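Local coordinates for VgrG protein (PDB 4DTL) that probably uses ATP and divalent metal ions to cross-link actin covalently, as a toxic effector domain of a VgrG protein, at residues Ile25-Glu30 and Leu91-Cys96; Thr61-Gln66 and Thr86-Leu91; Gln173-Gly178 and Ser361-Thr366. All coordinates share one frame; numbering follows the deposited sequence.

Contact 1 of 3, residues Ile25-Glu30 and Leu91-Cys96. With MN (manganese (II) ion), chain E; MN (manganese (II) ion), chain D; ATP (adenosine-5'-triphosphate), chain B.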
loop_
_atom_site.group_PDB
_atom_site.type_symbol
_atom_site.label_atom_id
_atom_site.label_comp_id
_atom_site.label_asym_id
_atom_site.label_seq_id
_atom_site.Cartn_x
_atom_site.Cartn_y
_atom_site.Cartn_z
ATOM N N ILE A 25 2.018 -6.960 8.876
ATOM C CA ILE A 25 2.952 -6.289 7.975
ATOM C C ILE A 25 3.005 -6.948 6.602
ATOM O O ILE A 25 2.998 -8.173 6.495
ATOM C CB ILE A 25 4.356 -6.081 8.615
ATOM C CG1 ILE A 25 5.264 -5.152 7.762
ATOM C CG2 ILE A 25 5.021 -7.407 9.000
ATOM C CD1 ILE A 25 6.265 -4.305 8.504
ATOM N N GLY A 26 3.066 -6.108 5.579
ATOM C CA GLY A 26 3.209 -6.505 4.191
ATOM C C GLY A 26 4.274 -5.654 3.544
ATOM O O GLY A 26 4.448 -4.496 3.916
ATOM N N ILE A 27 4.986 -6.202 2.575
ATOM C CA ILE A 27 6.058 -5.486 1.882
ATOM C C ILE A 27 5.886 -5.488 0.354
ATOM O O ILE A 27 5.267 -6.392 -0.211
ATOM C CB ILE A 27 7.475 -5.969 2.323
ATOM C CG1 ILE A 27 7.758 -7.439 1.927
ATOM C CG2 ILE A 27 7.735 -5.708 3.810
ATOM C CD1 ILE A 27 9.230 -7.824 1.880
ATOM N N GLU A 28 6.430 -4.452 -0.294
ATOM C CA GLU A 28 6.466 -4.266 -1.743
ATOM C C GLU A 28 7.923 -4.096 -2.139
ATOM O O GLU A 28 8.655 -3.318 -1.516
ATOM C CB GLU A 28 5.652 -3.054 -2.176
ATOM C CG GLU A 28 4.163 -3.233 -1.976
ATOM C CD GLU A 28 3.416 -1.927 -2.136
ATOM O OE1 GLU A 28 3.365 -1.144 -1.161
ATOM O OE2 GLU A 28 2.984 -1.639 -3.273
ATOM N N ASN A 29 8.350 -4.839 -3.158
ATOM C CA ASN A 29 9.738 -4.854 -3.598
ATOM C C ASN A 29 9.878 -4.787 -5.130
ATOM O O ASN A 29 9.744 -5.797 -5.833
ATOM C CB ASN A 29 10.392 -6.121 -3.044
ATOM C CG ASN A 29 11.890 -6.165 -3.117
ATOM O OD1 ASN A 29 12.568 -5.135 -3.064
ATOM N ND2 ASN A 29 12.436 -7.379 -3.169
ATOM N N GLU A 30 10.119 -3.586 -5.645
ATOM C CA GLU A 30 10.297 -3.389 -7.083
ATOM C C GLU A 30 11.695 -3.799 -7.532
ATOM O O GLU A 30 12.688 -3.300 -6.992
ATOM C CB GLU A 30 9.997 -1.956 -7.473
ATOM C CG GLU A 30 9.873 -1.764 -8.975
ATOM C CD GLU A 30 9.815 -0.322 -9.429
ATOM O OE1 GLU A 30 9.243 -0.067 -10.514
ATOM O OE2 GLU A 30 10.338 0.562 -8.707
ATOM N N LEU A 91 7.508 -7.377 -6.415
ATOM C CA LEU A 91 7.197 -8.521 -5.561
ATOM C C LEU A 91 6.397 -7.991 -4.372
ATOM O O LEU A 91 6.867 -7.094 -3.657
ATOM C CB LEU A 91 8.471 -9.279 -5.128
ATOM C CG LEU A 91 9.452 -9.720 -6.230
ATOM C CD1 LEU A 91 10.548 -10.608 -5.649
ATOM C CD2 LEU A 91 8.745 -10.421 -7.383
ATOM N N VAL A 92 5.147 -8.470 -4.239
ATOM C CA VAL A 92 4.195 -8.020 -3.213
ATOM C C VAL A 92 3.905 -9.148 -2.232
ATOM O O VAL A 92 3.203 -10.109 -2.576
ATOM C CB VAL A 92 2.897 -7.428 -3.841
ATOM C CG1 VAL A 92 1.972 -6.872 -2.768
ATOM C CG2 VAL A 92 3.218 -6.339 -4.867
ATOM N N SER A 93 4.443 -9.030 -1.005
ATOM C CA SER A 93 4.253 -10.069 0.000
ATOM C C SER A 93 2.819 -10.251 0.458
ATOM O O SER A 93 2.013 -9.323 0.388
ATOM C CB SER A 93 5.168 -9.852 1.200
ATOM O OG SER A 93 4.647 -8.846 2.053
ATOM N N TYR A 94 2.499 -11.476 0.884
ATOM C CA TYR A 94 1.229 -11.771 1.507
ATOM C C TYR A 94 1.463 -11.299 2.957
ATOM O O TYR A 94 2.539 -11.565 3.514
ATOM C CB TYR A 94 0.928 -13.275 1.414
ATOM C CG TYR A 94 0.345 -13.644 0.069
ATOM C CD1 TYR A 94 1.170 -13.981 -1.000
ATOM C CD2 TYR A 94 -1.025 -13.584 -0.156
ATOM C CE1 TYR A 94 0.640 -14.300 -2.247
ATOM C CE2 TYR A 94 -1.566 -13.890 -1.400
ATOM C CZ TYR A 94 -0.728 -14.238 -2.447
ATOM O OH TYR A 94 -1.273 -14.534 -3.667
ATOM N N PRO A 95 0.552 -10.509 3.564
ATOM C CA PRO A 95 0.808 -10.032 4.933
ATOM C C PRO A 95 0.988 -11.154 5.947
ATOM O O PRO A 95 0.467 -12.261 5.766
ATOM C CB PRO A 95 -0.439 -9.202 5.257
ATOM C CG PRO A 95 -1.503 -9.756 4.357
ATOM C CD PRO A 95 -0.767 -10.046 3.086
ATOM N N CYS A 96 1.750 -10.868 6.996
ATOM C CA CYS A 96 2.004 -11.795 8.096
ATOM C C CYS A 96 1.964 -11.002 9.388
ATOM O O CYS A 96 1.848 -9.786 9.343
ATOM C CB CYS A 96 3.332 -12.527 7.915
ATOM S SG CYS A 96 4.796 -11.467 8.018
HETATM MN MN MN E . 2.539 -1.959 -5.374
HETATM MN MN MN D . 2.856 0.717 -2.436
HETATM P PG ATP B . 1.403 0.903 -5.241
HETATM O O1G ATP B . 2.281 -0.119 -5.894
HETATM O O2G ATP B . 2.212 1.897 -4.471
HETATM O O3G ATP B . 0.589 1.619 -6.274
HETATM P PB ATP B . -0.150 -1.165 -4.576
HETATM O O1B ATP B . -1.196 -1.025 -5.612
HETATM O O2B ATP B . 0.959 -2.046 -5.072
HETATM O O3B ATP B . 0.408 0.178 -4.210
HETATM P PA ATP B . -0.772 -3.408 -3.144
HETATM O O1A ATP B . -2.139 -3.974 -2.986
HETATM O O2A ATP B . -0.083 -4.048 -4.354
HETATM O O3A ATP B . -0.785 -1.913 -3.310
HETATM O "O5'" ATP B . 0.077 -3.757 -1.833
HETATM C "C5'" ATP B . -0.531 -3.562 -0.549
HETATM C "C4'" ATP B . 0.447 -3.868 0.550
HETATM O "O4'" ATP B . -0.307 -4.026 1.769
HETATM C "C3'" ATP B . 1.247 -5.156 0.375
HETATM O "O3'" ATP B . 2.590 -4.955 0.780
HETATM C "C2'" ATP B . 0.488 -6.155 1.244
HETATM O "O2'" ATP B . 1.309 -7.203 1.735
HETATM C "C1'" ATP B . -0.004 -5.263 2.367
HETATM N N9 ATP B . -1.183 -5.743 3.075
HETATM C C8 ATP B . -2.335 -6.242 2.532
HETATM N N7 ATP B . -3.216 -6.640 3.416
HETATM C C5 ATP B . -2.599 -6.377 4.630
HETATM C C6 ATP B . -3.014 -6.557 5.967
HETATM N N6 ATP B . -4.178 -7.121 6.316
HETATM N N1 ATP B . -2.176 -6.146 6.946
HETATM C C2 ATP B . -0.998 -5.615 6.606
HETATM N N3 ATP B . -0.491 -5.424 5.387
HETATM C C4 ATP B . -1.350 -5.821 4.439
HETATM O O HOH W 1 4.772 -9.575 4.849
#
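Ile25-Glu30 and Leu91-Ser93 run antiparallel. At one end Asn29 and Leu91 form a hydrogen-bonded pair, and Ile25 and Cys96 form another at the far end. Between them the register slips by one residue, the extra one lying in Leu91-Cys96. Ser93 bridges the slip. Its N donates to Ile27 O, while its side chain stands in for a backbone carbonyl: OG accepts the N-H of Ile27 at 2.7 Å, almost straight at 170°. With chi1 at 79°, OG sits between its own backbone N and carbonyl carbon, turned at the neighbouring strand, and CG1 of Ile27 packs against it. The same hydroxyl donates to a water that in turn donates to Ile25 O, filling in where the ladder is interrupted.

Glu28 and Val92 face the nucleotide from a non-hydrogen-bonded pair. The extended Glu28 chain carries its carboxylate to two manganese ions: OE2 bridges both, 2.2 Å from the manganese of chain E, and OE1 joins it on the manganese of chain D. Val92 CG1 touches ATP C3' at 3.7 Å, and Pro95 lays CG 3.6 Å from C5 of the adenine. Gly26, with no side chain, lets ATP O2' come close to its CA, and O2' donates to Ser93 O at 2.6 Å. Ile27 and Asn29 pack away from ATP on Met111 of helix 101-124. These two strands thus form part of the floor of a nucleotide and metal site, where Glu90 is a further ligand of the manganese of chain E.

Contact 2 of 3, residues Thr61-Gln66 and Thr86-Leu91; sequences TKDMNQ and THTVEL. With MN (manganese (II) ion), chain E; ATP (adenosine-5'-triphosphate), chain B.
Thr86 O accepts the N-H of Gln66 at 2.8 Å, and Thr86 OG1, bonded to Gly67 O, lies against Gln66 CB. At His87 the ring is covered on one face by the aliphatic part of Lys62: CD stands 3.5 Å from the centroid, only 9° off the normal, in a CH-pi contact. The two side chains run side by side, and the Lys62 ammonium goes on to Ser42 O and to a water near His87 NE2. Asn65 sets its amide steeply to the same ring, ND2 3.5 Å from CE1, while its OD1 is bonded to Gly67 N and its ND2 to Gln85 OE1.

Thr88 spans a beta bulge whose extra residue is in Thr61-Gln66. Its O takes the N-H of Asp63 at 2.7 Å, its N donates to Met64 O, and OG1 accepts from Met64 N at 2.9 Å. A chi1 of 56° puts that hydroxyl between backbone N and carbonyl carbon, on the side of the bulge; it also bonds Glu30. Val89 pairs with Lys62 without backbone bonds and leans CG1 on Thr61 O. Thr61 grips Glu90 O twice, N and OG1 coming from opposite faces of its plane, OG1 at 2.6 Å. The Glu90 carboxylate stacks on that of Asp63, planes 14° apart, and Glu90 OE1 binds manganese at 2.3 Å. A water joins OE1 to Thr61 OG1.

Asp63 and Glu90 beside the triphosphate, with Glu30 next to Asp63 and farther out, would bring acidic groups together, which manganese bound to Glu90 may partly offset, consistent with a metal-dependent ATP site.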
loop_
_atom_site.group_PDB
_atom_site.type_symbol
_atom_site.label_atom_id
_atom_site.label_comp_id
_atom_site.label_asym_id
_atom_site.label_seq_id
_atom_site.Cartn_x
_atom_site.Cartn_y
_atom_site.Cartn_z
ATOM N N THR A 61 3.989 -9.403 -9.656
ATOM C CA THR A 61 3.123 -8.400 -10.278
ATOM C C THR A 61 3.834 -7.470 -11.255
ATOM O O THR A 61 5.047 -7.243 -11.160
ATOM C CB THR A 61 2.423 -7.507 -9.194
ATOM O OG1 THR A 61 3.390 -6.637 -8.602
ATOM C CG2 THR A 61 1.672 -8.301 -8.116
ATOM N N LYS A 62 3.044 -6.868 -12.150
ATOM C CA LYS A 62 3.549 -5.832 -13.044
ATOM C C LYS A 62 3.320 -4.518 -12.281
ATOM O O LYS A 62 2.297 -4.369 -11.592
ATOM C CB LYS A 62 2.874 -5.829 -14.433
ATOM C CG LYS A 62 1.359 -5.679 -14.419
ATOM C CD LYS A 62 0.824 -5.207 -15.748
ATOM C CE LYS A 62 -0.667 -5.397 -15.797
ATOM N NZ LYS A 62 -1.262 -4.942 -17.079
ATOM N N ASP A 63 4.288 -3.595 -12.362
ATOM C CA ASP A 63 4.215 -2.332 -11.640
ATOM C C ASP A 63 4.175 -1.084 -12.545
ATOM O O ASP A 63 3.108 -0.688 -13.005
ATOM C CB ASP A 63 5.334 -2.268 -10.579
ATOM C CG ASP A 63 5.276 -1.086 -9.615
ATOM O OD1 ASP A 63 4.153 -0.556 -9.371
ATOM O OD2 ASP A 63 6.336 -0.718 -9.075
ATOM N N MET A 64 5.334 -0.486 -12.806
ATOM C CA MET A 64 5.483 0.727 -13.602
ATOM C C MET A 64 5.570 0.456 -15.107
ATOM O O MET A 64 6.482 -0.246 -15.549
ATOM C CB MET A 64 6.726 1.497 -13.123
ATOM C CG MET A 64 6.409 2.854 -12.507
ATOM S SD MET A 64 5.454 2.753 -10.954
ATOM C CE MET A 64 6.684 3.289 -9.750
ATOM N N ASN A 65 4.611 1.003 -15.890
ATOM C CA ASN A 65 4.584 0.844 -17.346
ATOM C C ASN A 65 5.836 1.485 -17.978
ATOM O O ASN A 65 6.081 2.679 -17.793
ATOM C CB ASN A 65 3.303 1.419 -17.946
ATOM C CG ASN A 65 3.184 1.185 -19.438
ATOM O OD1 ASN A 65 3.973 1.681 -20.246
ATOM N ND2 ASN A 65 2.181 0.431 -19.850
ATOM N N GLN A 66 6.636 0.674 -18.694
ATOM C CA GLN A 66 7.886 1.129 -19.315
ATOM C C GLN A 66 7.778 1.315 -20.831
ATOM O O GLN A 66 8.794 1.490 -21.502
ATOM C CB GLN A 66 9.046 0.188 -18.950
ATOM C CG GLN A 66 9.296 0.046 -17.452
ATOM C CD GLN A 66 9.957 1.257 -16.858
ATOM O OE1 GLN A 66 9.292 2.164 -16.354
ATOM N NE2 GLN A 66 11.282 1.296 -16.908
ATOM N N THR A 86 5.416 -3.406 -21.698
ATOM C CA THR A 86 6.483 -3.770 -20.757
ATOM C C THR A 86 6.246 -3.034 -19.425
ATOM O O THR A 86 5.781 -1.886 -19.416
ATOM C CB THR A 86 7.872 -3.396 -21.265
ATOM O OG1 THR A 86 7.953 -1.980 -21.400
ATOM C CG2 THR A 86 8.238 -4.077 -22.548
ATOM N N HIS A 87 6.571 -3.696 -18.311
ATOM C CA HIS A 87 6.411 -3.148 -16.971
ATOM C C HIS A 87 7.560 -3.587 -16.114
ATOM O O HIS A 87 8.183 -4.611 -16.393
ATOM C CB HIS A 87 5.110 -3.662 -16.330
ATOM C CG HIS A 87 3.850 -3.245 -17.029
ATOM N ND1 HIS A 87 3.102 -2.159 -16.587
ATOM C CD2 HIS A 87 3.218 -3.811 -18.086
ATOM C CE1 HIS A 87 2.059 -2.085 -17.402
ATOM N NE2 HIS A 87 2.087 -3.053 -18.322
ATOM N N THR A 88 7.787 -2.864 -15.018
ATOM C CA THR A 88 8.765 -3.256 -14.019
ATOM C C THR A 88 8.052 -4.323 -13.188
ATOM O O THR A 88 6.807 -4.339 -13.157
ATOM C CB THR A 88 9.173 -2.070 -13.150
ATOM O OG1 THR A 88 8.018 -1.485 -12.554
ATOM C CG2 THR A 88 9.947 -1.027 -13.907
ATOM N N VAL A 89 8.823 -5.222 -12.559
ATOM C CA VAL A 89 8.276 -6.288 -11.740
ATOM C C VAL A 89 8.327 -5.818 -10.307
ATOM O O VAL A 89 9.333 -5.252 -9.872
ATOM C CB VAL A 89 9.021 -7.644 -11.951
ATOM C CG1 VAL A 89 8.604 -8.689 -10.913
ATOM C CG2 VAL A 89 8.815 -8.176 -13.365
ATOM N N GLU A 90 7.234 -6.045 -9.582
ATOM C CA GLU A 90 7.164 -5.761 -8.169
ATOM C C GLU A 90 6.724 -6.995 -7.425
ATOM O O GLU A 90 5.693 -7.580 -7.751
ATOM C CB GLU A 90 6.241 -4.591 -7.883
ATOM C CG GLU A 90 6.305 -4.146 -6.435
ATOM C CD GLU A 90 5.299 -3.077 -6.092
ATOM O OE1 GLU A 90 4.102 -3.282 -6.388
ATOM O OE2 GLU A 90 5.701 -2.042 -5.510
ATOM N N LEU A 91 7.508 -7.377 -6.415
ATOM C CA LEU A 91 7.197 -8.521 -5.561
ATOM C C LEU A 91 6.397 -7.991 -4.372
ATOM O O LEU A 91 6.867 -7.094 -3.657
ATOM C CB LEU A 91 8.471 -9.279 -5.128
ATOM C CG LEU A 91 9.452 -9.720 -6.230
ATOM C CD1 LEU A 91 10.548 -10.608 -5.649
ATOM C CD2 LEU A 91 8.745 -10.421 -7.383
HETATM MN MN MN E . 2.539 -1.959 -5.374
HETATM P PG ATP B . 1.403 0.903 -5.241
HETATM O O1G ATP B . 2.281 -0.119 -5.894
HETATM O O2G ATP B . 2.212 1.897 -4.471
HETATM O O3G ATP B . 0.589 1.619 -6.274
HETATM P PB ATP B . -0.150 -1.165 -4.576
HETATM O O1B ATP B . -1.196 -1.025 -5.612
HETATM O O2B ATP B . 0.959 -2.046 -5.072
HETATM O O3B ATP B . 0.408 0.178 -4.210
HETATM P PA ATP B . -0.772 -3.408 -3.144
HETATM O O1A ATP B . -2.139 -3.974 -2.986
HETATM O O2A ATP B . -0.083 -4.048 -4.354
HETATM O O3A ATP B . -0.785 -1.913 -3.310
HETATM O "O5'" ATP B . 0.077 -3.757 -1.833
HETATM C "C5'" ATP B . -0.531 -3.562 -0.549
HETATM C "C4'" ATP B . 0.447 -3.868 0.550
HETATM O "O4'" ATP B . -0.307 -4.026 1.769
HETATM C "C3'" ATP B . 1.247 -5.156 0.375
HETATM O "O3'" ATP B . 2.590 -4.955 0.780
HETATM C "C2'" ATP B . 0.488 -6.155 1.244
HETATM O "O2'" ATP B . 1.309 -7.203 1.735
HETATM C "C1'" ATP B . -0.004 -5.263 2.367
HETATM N N9 ATP B . -1.183 -5.743 3.075
HETATM C C8 ATP B . -2.335 -6.242 2.532
HETATM N N7 ATP B . -3.216 -6.640 3.416
HETATM C C5 ATP B . -2.599 -6.377 4.630
HETATM C C6 ATP B . -3.014 -6.557 5.967
HETATM N N6 ATP B . -4.178 -7.121 6.316
HETATM N N1 ATP B . -2.176 -6.146 6.946
HETATM C C2 ATP B . -0.998 -5.615 6.606
HETATM N N3 ATP B . -0.491 -5.424 5.387
HETATM C C4 ATP B . -1.350 -5.821 4.439
HETATM O O HOH W 2 2.144 -3.970 -8.307
HETATM O O HOH W 3 0.045 -5.335 -19.488
HETATM O O HOH W 4 7.240 0.703 -6.943
#

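Contact 3 of 3, residues Gln173-Gly178 and Ser361-Thr366. With ATP (adenosine-5'-triphosphate), chain B.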
loop_
_atom_site.group_PDB
_atom_site.type_symbol
_atom_site.label_atom_id
_atom_site.label_comp_id
_atom_site.label_asym_id
_atom_site.label_seq_id
_atom_site.Cartn_x
_atom_site.Cartn_y
_atom_site.Cartn_z
ATOM N N GLN A 173 11.476 -0.139 -2.452
ATOM C CA GLN A 173 10.823 -0.800 -1.325
ATOM C C GLN A 173 9.847 0.026 -0.518
ATOM O O GLN A 173 10.087 1.202 -0.247
ATOM C CB GLN A 173 11.869 -1.444 -0.399
ATOM C CG GLN A 173 12.578 -2.625 -1.053
ATOM C CD GLN A 173 13.712 -3.230 -0.260
ATOM O OE1 GLN A 173 14.372 -2.582 0.560
ATOM N NE2 GLN A 173 14.010 -4.482 -0.560
ATOM N N GLN A 174 8.751 -0.625 -0.117
ATOM C CA GLN A 174 7.690 -0.099 0.736
ATOM C C GLN A 174 7.238 -1.169 1.722
ATOM O O GLN A 174 7.469 -2.353 1.515
ATOM C CB GLN A 174 6.494 0.317 -0.105
ATOM C CG GLN A 174 6.466 1.792 -0.442
ATOM C CD GLN A 174 6.246 2.032 -1.887
ATOM O OE1 GLN A 174 5.126 2.047 -2.373
ATOM N NE2 GLN A 174 7.322 2.154 -2.612
ATOM N N ALA A 175 6.625 -0.728 2.814
ATOM C CA ALA A 175 6.072 -1.582 3.848
ATOM C C ALA A 175 4.685 -1.044 4.189
ATOM O O ALA A 175 4.449 0.167 4.084
ATOM C CB ALA A 175 6.963 -1.538 5.072
ATOM N N THR A 176 3.756 -1.945 4.548
ATOM C CA THR A 176 2.384 -1.600 4.932
ATOM C C THR A 176 2.097 -2.263 6.250
ATOM O O THR A 176 2.261 -3.472 6.359
ATOM C CB THR A 176 1.363 -1.912 3.811
ATOM O OG1 THR A 176 1.650 -1.110 2.659
ATOM C CG2 THR A 176 -0.077 -1.676 4.244
ATOM N N VAL A 177 1.702 -1.471 7.253
ATOM C CA VAL A 177 1.450 -1.941 8.616
ATOM C C VAL A 177 -0.045 -1.825 8.889
ATOM O O VAL A 177 -0.643 -0.786 8.598
ATOM C CB VAL A 177 2.335 -1.168 9.663
ATOM C CG1 VAL A 177 1.908 -1.446 11.109
ATOM C CG2 VAL A 177 3.819 -1.483 9.483
ATOM N N GLY A 178 -0.623 -2.898 9.429
ATOM C CA GLY A 178 -2.030 -2.960 9.793
ATOM C C GLY A 178 -2.185 -3.114 11.285
ATOM O O GLY A 178 -1.608 -4.024 11.882
ATOM N N SER A 361 14.460 -4.310 8.865
ATOM C CA SER A 361 14.620 -5.749 9.115
ATOM C C SER A 361 13.553 -6.632 8.466
ATOM O O SER A 361 13.758 -7.843 8.359
ATOM C CB SER A 361 14.691 -6.023 10.614
ATOM O OG SER A 361 13.456 -5.758 11.262
ATOM N N TYR A 362 12.431 -6.032 8.025
ATOM C CA TYR A 362 11.329 -6.723 7.340
ATOM C C TYR A 362 11.565 -6.796 5.824
ATOM O O TYR A 362 10.794 -7.438 5.104
ATOM C CB TYR A 362 10.005 -5.978 7.587
ATOM C CG TYR A 362 9.502 -6.068 9.004
ATOM C CD1 TYR A 362 8.711 -7.136 9.419
ATOM C CD2 TYR A 362 9.795 -5.074 9.932
ATOM C CE1 TYR A 362 8.253 -7.231 10.728
ATOM C CE2 TYR A 362 9.351 -5.163 11.251
ATOM C CZ TYR A 362 8.587 -6.246 11.645
ATOM O OH TYR A 362 8.130 -6.321 12.936
ATOM N N LEU A 363 12.596 -6.089 5.339
ATOM C CA LEU A 363 12.886 -6.000 3.916
ATOM C C LEU A 363 14.079 -6.836 3.496
ATOM O O LEU A 363 15.066 -6.862 4.226
ATOM C CB LEU A 363 13.050 -4.524 3.478
ATOM C CG LEU A 363 11.757 -3.701 3.154
ATOM C CD1 LEU A 363 10.970 -4.264 1.965
ATOM C CD2 LEU A 363 10.852 -3.499 4.361
ATOM N N PRO A 364 14.013 -7.520 2.326
ATOM C CA PRO A 364 15.183 -8.290 1.873
ATOM C C PRO A 364 16.261 -7.372 1.300
ATOM O O PRO A 364 15.942 -6.343 0.697
ATOM C CB PRO A 364 14.604 -9.205 0.797
ATOM C CG PRO A 364 13.426 -8.454 0.261
ATOM C CD PRO A 364 12.902 -7.582 1.351
ATOM N N LYS A 365 17.539 -7.732 1.500
ATOM C CA LYS A 365 18.651 -6.932 0.965
ATOM C C LYS A 365 19.557 -7.765 0.089
ATOM O O LYS A 365 20.000 -8.823 0.541
ATOM C CB LYS A 365 19.481 -6.283 2.094
ATOM C CG LYS A 365 18.699 -5.421 3.085
ATOM C CD LYS A 365 17.914 -4.272 2.428
ATOM C CE LYS A 365 17.555 -3.178 3.403
ATOM N NZ LYS A 365 16.722 -3.663 4.540
ATOM N N THR A 366 19.839 -7.300 -1.159
ATOM C CA THR A 366 20.745 -8.001 -2.079
ATOM C C THR A 366 22.145 -8.043 -1.440
ATOM O O THR A 366 22.752 -9.116 -1.356
ATOM C CB THR A 366 20.764 -7.348 -3.476
ATOM O OG1 THR A 366 19.445 -7.351 -4.023
ATOM C CG2 THR A 366 21.712 -8.060 -4.436
HETATM P PG ATP B . 1.403 0.903 -5.241
HETATM O O1G ATP B . 2.281 -0.119 -5.894
HETATM O O2G ATP B . 2.212 1.897 -4.471
HETATM O O3G ATP B . 0.589 1.619 -6.274
HETATM P PB ATP B . -0.150 -1.165 -4.576
HETATM O O1B ATP B . -1.196 -1.025 -5.612
HETATM O O2B ATP B . 0.959 -2.046 -5.072
HETATM O O3B ATP B . 0.408 0.178 -4.210
HETATM P PA ATP B . -0.772 -3.408 -3.144
HETATM O O1A ATP B . -2.139 -3.974 -2.986
HETATM O O2A ATP B . -0.083 -4.048 -4.354
HETATM O O3A ATP B . -0.785 -1.913 -3.310
HETATM O "O5'" ATP B . 0.077 -3.757 -1.833
HETATM C "C5'" ATP B . -0.531 -3.562 -0.549
HETATM C "C4'" ATP B . 0.447 -3.868 0.550
HETATM O "O4'" ATP B . -0.307 -4.026 1.769
HETATM C "C3'" ATP B . 1.247 -5.156 0.375
HETATM O "O3'" ATP B . 2.590 -4.955 0.780
HETATM C "C2'" ATP B . 0.488 -6.155 1.244
HETATM O "O2'" ATP B . 1.309 -7.203 1.735
HETATM C "C1'" ATP B . -0.004 -5.263 2.367
HETATM N N9 ATP B . -1.183 -5.743 3.075
HETATM C C8 ATP B . -2.335 -6.242 2.532
HETATM N N7 ATP B . -3.216 -6.640 3.416
HETATM C C5 ATP B . -2.599 -6.377 4.630
HETATM C C6 ATP B . -3.014 -6.557 5.967
HETATM N N6 ATP B . -4.178 -7.121 6.316
HETATM N N1 ATP B . -2.176 -6.146 6.946
HETATM C C2 ATP B . -0.998 -5.615 6.606
HETATM N N3 ATP B . -0.491 -5.424 5.387
HETATM C C4 ATP B . -1.350 -5.821 4.439
#
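Gln173 reaches Leu363 and Pro364 by an extended chain: chi1 of -68° leaves CG beside the backbone N, and from there the amide is carried straight out. Leu363 turns at chi2 (-63°), which lays CD1 along this chain. The glutamine and leucine chains pass alongside one another, running opposite ways, so one methyl meets three successive carbons of the glutamine; CD1 lies 3.8 Å from Gln173 CB and 3.7 Å from CD. Farther out, Gln173 OE1 rests 3.7 Å from Leu363 CB, so the oxygen of the amide packs over the root of the leucine.

The amide nitrogen makes the single hydrogen bond between the two segments. Gln173 NE2 donates to Pro364 O at 3.0 Å, with an N-H...O angle of 161°. The bond lies in the carbonyl plane of Pro364 and nearly in the amide plane, which favours one rotation of the terminal group. NE2 is also bonded to Asn29 OD1, so both a side chain and a backbone carbonyl hold it in a buried setting. The Pro364 ring closes in on the same nitrogen, with CD at 3.8 Å. Next along the strand, Gln174 O and, more loosely, Ala175 CB also border Leu363, the latter 4.4 Å from CD2; Leu363 packs on Val355 as well.

Thr176 points to the other face of the strand, where its CB meets ATP O4' at 3.4 Å. The loop Ser361-Thr366 therefore backs the strand that carries the nucleotide on its far side. Strand 173-180 is itself flanked by strands 24-30 and 344-352. Pro364 continues the packing onto helix 101-124 through Met111 and Leu112, and Tyr362 onto Val104, wedging the loop between the sheet and that helix.

In the fold
From the N terminus, strand 24-30 comes first, and contact 1 closes a loop of 60 residues when strand 85-97 returns beside it. Contact 2 is nested inside that loop: strand 56-68 pairs with the earlier part of the same strand 85-97, and Leu91 belongs to both. The two meet where Glu30 of contact 1 bonds Thr88 of contact 2. Contact 3 follows in series, opening at strand 173-180 and closing 182 residues later, near the modelled C terminus. Its strand pairs with the other side of 24-30, Thr176 bonding Gly26 and Gln174 bonding Glu28. Together the three bring strands 24-30, 85-97, 56-68 and 173-180 to one ATP, with the late loop backing the last of them.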